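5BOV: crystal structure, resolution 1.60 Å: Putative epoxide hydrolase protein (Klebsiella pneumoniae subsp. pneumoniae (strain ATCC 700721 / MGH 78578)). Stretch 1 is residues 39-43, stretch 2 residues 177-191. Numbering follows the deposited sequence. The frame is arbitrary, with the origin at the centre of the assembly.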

# COMPACT_ATOMS: atom_id res chain seq x y z
N GLY A 39 2.90 0.69 2.21
CA GLY A 39 3.49 1.04 0.96
C GLY A 39 4.95 0.66 0.85
O GLY A 39 5.49 -0.08 1.70
N TRP A 40 5.58 1.21 -0.19
CA TRP A 40 7.02 0.90 -0.51
C TRP A 40 7.87 2.15 -0.15
O TRP A 40 7.46 3.28 -0.55
N PRO A 41 9.04 2.00 0.49
CA PRO A 41 9.55 0.78 1.08
C PRO A 41 9.32 0.75 2.59
O PRO A 41 10.18 1.11 3.40
N TYR A 42 8.06 0.52 2.93
CA TYR A 42 7.59 0.55 4.33
C TYR A 42 7.09 -0.80 4.71
O TYR A 42 7.20 -1.78 3.91
N ASP A 43 6.50 -0.96 5.89
CA ASP A 43 5.92 -2.25 6.23
C ASP A 43 4.78 -2.10 7.25
O ASP A 43 4.29 -0.99 7.44
N ASP A 177 20.28 1.27 3.04
CA ASP A 177 20.60 2.65 2.78
C ASP A 177 19.72 3.32 1.72
O ASP A 177 19.41 4.49 1.80
N PHE A 178 19.36 2.55 0.72
CA PHE A 178 18.56 3.06 -0.38
C PHE A 178 17.14 3.37 0.13
O PHE A 178 16.66 4.50 -0.05
N ALA A 179 16.57 2.44 0.88
CA ALA A 179 15.22 2.68 1.39
C ALA A 179 15.25 3.84 2.38
O ALA A 179 14.31 4.65 2.41
N LYS A 180 16.28 3.94 3.20
CA LYS A 180 16.30 5.03 4.17
C LYS A 180 16.39 6.40 3.47
O LYS A 180 15.76 7.35 3.87
N PHE A 181 17.21 6.48 2.40
CA PHE A 181 17.27 7.68 1.61
C PHE A 181 15.90 8.05 1.01
O PHE A 181 15.48 9.20 1.07
N ILE A 182 15.21 7.03 0.51
CA ILE A 182 13.90 7.24 0.00
C ILE A 182 12.95 7.78 1.12
O ILE A 182 12.11 8.65 0.88
N TRP A 183 13.00 7.21 2.33
CA TRP A 183 12.15 7.70 3.38
C TRP A 183 12.34 9.20 3.62
O TRP A 183 11.40 9.95 3.77
N HIS A 184 13.59 9.61 3.64
CA HIS A 184 13.93 11.04 3.90
C HIS A 184 13.47 11.90 2.72
O HIS A 184 12.97 12.96 2.95
N GLN A 185 13.59 11.41 1.49
CA GLN A 185 13.09 12.20 0.36
C GLN A 185 11.57 12.37 0.42
O GLN A 185 11.01 13.40 0.02
N ALA A 186 10.91 11.28 0.78
CA ALA A 186 9.43 11.22 0.69
C ALA A 186 8.79 11.98 1.82
O ALA A 186 7.67 12.47 1.67
N SER A 187 9.45 12.06 2.97
CA SER A 187 8.90 12.80 4.14
C SER A 187 10.00 13.67 4.76
O SER A 187 10.58 13.33 5.77
N PRO A 188 10.39 14.68 4.03
CA PRO A 188 11.56 15.48 4.49
C PRO A 188 11.49 16.10 5.87
O PRO A 188 12.56 16.33 6.46
N GLN A 189 10.31 16.29 6.43
CA GLN A 189 10.16 16.84 7.76
C GLN A 189 9.85 15.77 8.82
O GLN A 189 9.65 16.10 9.99
N TRP A 190 9.84 14.49 8.44
CA TRP A 190 9.68 13.45 9.43
C TRP A 190 11.03 13.09 10.05
O TRP A 190 11.89 12.45 9.40
N GLN A 191 11.18 13.39 11.35
CA GLN A 191 12.42 13.10 12.03
C GLN A 191 12.41 11.71 12.64
O GLN A 191 12.56 11.53 13.86

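Packing of the loop 39-43 against the helix 177-186 and the turn that follows it, in a putative epoxide hydrolase. The two segments bury 365 Å² between them, and Y42, P41 and W183 cover the most surface. Y42 leaves its backbone sideways, with chi1 at -53° (m) and chi2 at -92°, so that its ring reaches back to the helix. W183 does the same from the other side of the contact: its CB points sideways, but chi1 of -81° (m) and chi2 of 37° bring the indole up to the loop. The two rings form an offset stack, the Y42 ring and the five-membered ring of W183 lying 4.3 Å apart between centroids with their planes at 26°; Y42 CD1 comes within 3.5 Å of W183 CE2, and Y42 CE1 lies over one face of the indole. The edge of the same indole serves a polar role. W183 NE1 donates a nearly straight hydrogen bond to the carbonyl P41 O (2.9 Å, angle 177°), the sole direct hydrogen bond between the segments, which satisfies the indole nitrogen within a mostly apolar contact.

P41, preceded by a cis peptide bond and puckered C-gamma endo, points toward the helix. Its ring meets residues from successive turns: P41 CG is 3.7 Å from A179 CB and 4.1 Å from W183 CD1, while P41 CD is 3.8 Å from I182 CG2. I182 (m, m) also points toward the loop, and its CG2 lies 4.0 Å from W40 CZ3. W40 starts sideways, but its t rotamer (chi1 178°, chi2 86°) carries the six-membered end of the indole to the helix, where W40 CH2 meets F178 CE1 edge to edge at 4.4 Å; F178 is also t.

At the far end of Y42, its OH sits 3.7 Å from A186 CB, a methyl group that points toward the loop from the last helical residue. The hydroxyl has no direct polar partner across the contact; a water takes that place. This water is 2.7 Å from Y42 OH and donates to the carbonyl W183 O and to S187 OG, each at 2.8 Å, thereby linking the tyrosine to the end of the helix and to the first residue beyond it. S187 (m) opens a type I turn closed by W190, whose CB points toward the loop and whose t rotamer (chi1 -178°) brings the edge of its ring near Y42, with W190 CZ3 4.3 Å from Y42 CE1.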

# COMPACT_ATOMS: atom_id res chain seq x y z
CB TRP A 40 7.22 0.62 -2.00
CG TRP A 40 8.63 0.37 -2.32
CD1 TRP A 40 9.26 -0.82 -2.25
CD2 TRP A 40 9.60 1.30 -2.78
NE1 TRP A 40 10.58 -0.68 -2.59
CE2 TRP A 40 10.82 0.62 -2.92
CE3 TRP A 40 9.59 2.67 -3.01
CZ2 TRP A 40 12.01 1.27 -3.30
CZ3 TRP A 40 10.74 3.28 -3.44
CH2 TRP A 40 11.95 2.59 -3.55
CB PRO A 41 11.06 0.89 0.74
CG PRO A 41 11.32 2.39 0.69
CD PRO A 41 10.01 3.11 0.58
CB TYR A 42 6.54 1.63 4.51
CG TYR A 42 7.01 3.00 4.01
CD1 TYR A 42 7.62 3.86 4.88
CD2 TYR A 42 6.75 3.44 2.73
CE1 TYR A 42 8.04 5.13 4.46
CE2 TYR A 42 7.13 4.68 2.31
CZ TYR A 42 7.77 5.53 3.17
OH TYR A 42 8.14 6.76 2.71
CB ASP A 43 6.97 -3.28 6.70
CG ASP A 43 7.41 -3.07 8.12
OD1 ASP A 43 7.15 -2.01 8.71
OD2 ASP A 43 8.15 -3.98 8.58
CB ASP A 177 22.07 2.83 2.37
CG ASP A 177 23.04 2.49 3.53
OD1 ASP A 177 22.62 2.42 4.70
OD2 ASP A 177 24.23 2.28 3.17
CB PHE A 178 18.52 2.08 -1.56
CG PHE A 178 17.99 2.71 -2.82
CD1 PHE A 178 16.66 3.00 -2.99
CD2 PHE A 178 18.86 3.02 -3.86
CE1 PHE A 178 16.19 3.63 -4.14
CE2 PHE A 178 18.37 3.63 -5.02
CZ PHE A 178 17.06 3.98 -5.16
CB ALA A 179 14.65 1.42 2.05
CB LYS A 180 17.49 4.88 5.17
CG LYS A 180 17.39 5.81 6.38
CD LYS A 180 18.56 5.48 7.33
CE LYS A 180 18.34 6.10 8.69
NZ LYS A 180 19.41 5.73 9.66
CB PHE A 181 18.35 7.45 0.54
CG PHE A 181 18.65 8.65 -0.30
CD1 PHE A 181 19.50 9.64 0.15
CD2 PHE A 181 18.10 8.78 -1.52
CE1 PHE A 181 19.80 10.76 -0.65
CE2 PHE A 181 18.37 9.85 -2.31
CZ PHE A 181 19.17 10.87 -1.87
CB ILE A 182 13.34 5.98 -0.64
CG1 ILE A 182 14.11 5.63 -1.95
CG2 ILE A 182 11.85 6.11 -0.91
CD1 ILE A 182 13.99 6.67 -3.07
CB TRP A 183 12.39 6.94 4.71
CG TRP A 183 11.77 5.63 4.94
CD1 TRP A 183 11.58 4.65 4.05
CD2 TRP A 183 11.36 5.09 6.22
NE1 TRP A 183 11.04 3.56 4.66
CE2 TRP A 183 10.92 3.80 5.99
CE3 TRP A 183 11.33 5.60 7.50
CZ2 TRP A 183 10.45 2.98 7.01
CZ3 TRP A 183 10.82 4.80 8.53
CH2 TRP A 183 10.41 3.54 8.29
CB HIS A 184 15.45 11.23 4.06
CG HIS A 184 15.99 10.83 5.39
ND1 HIS A 184 15.50 11.33 6.58
CD2 HIS A 184 17.02 10.02 5.72
CE1 HIS A 184 16.17 10.81 7.58
NE2 HIS A 184 17.14 10.05 7.09
CB GLN A 185 13.42 11.53 -0.95
CG GLN A 185 14.89 11.62 -1.38
CD GLN A 185 15.01 11.26 -2.89
OE1 GLN A 185 14.52 10.20 -3.33
NE2 GLN A 185 15.56 12.16 -3.66
CB ALA A 186 8.98 9.77 0.67
CB SER A 187 8.35 11.82 5.17
OG SER A 187 7.27 11.05 4.66
CB PRO A 188 11.64 16.63 3.46
CG PRO A 188 10.79 16.26 2.38
CD PRO A 188 9.80 15.21 2.81
CB GLN A 189 9.09 17.96 7.75
CG GLN A 189 9.61 19.30 7.22
CD GLN A 189 9.97 19.33 5.73
OE1 GLN A 189 9.12 19.10 4.86
NE2 GLN A 189 11.22 19.72 5.42
CB TRP A 190 9.06 12.21 8.74
CG TRP A 190 8.78 11.02 9.67
CD1 TRP A 190 8.55 11.06 10.99
CD2 TRP A 190 8.50 9.69 9.24
NE1 TRP A 190 8.26 9.79 11.46
CE2 TRP A 190 8.16 8.93 10.39
CE3 TRP A 190 8.53 9.05 8.00
CZ2 TRP A 190 7.99 7.56 10.35
CZ3 TRP A 190 8.30 7.71 7.94
CH2 TRP A 190 8.00 6.96 9.15
CB GLN A 191 12.63 14.20 13.07
CG GLN A 191 12.75 15.59 12.48
CD GLN A 191 12.93 16.63 13.58
OE1 GLN A 191 12.02 17.41 13.84
NE2 GLN A 191 14.05 16.59 14.28
O HOH W 1 8.89 8.74 4.33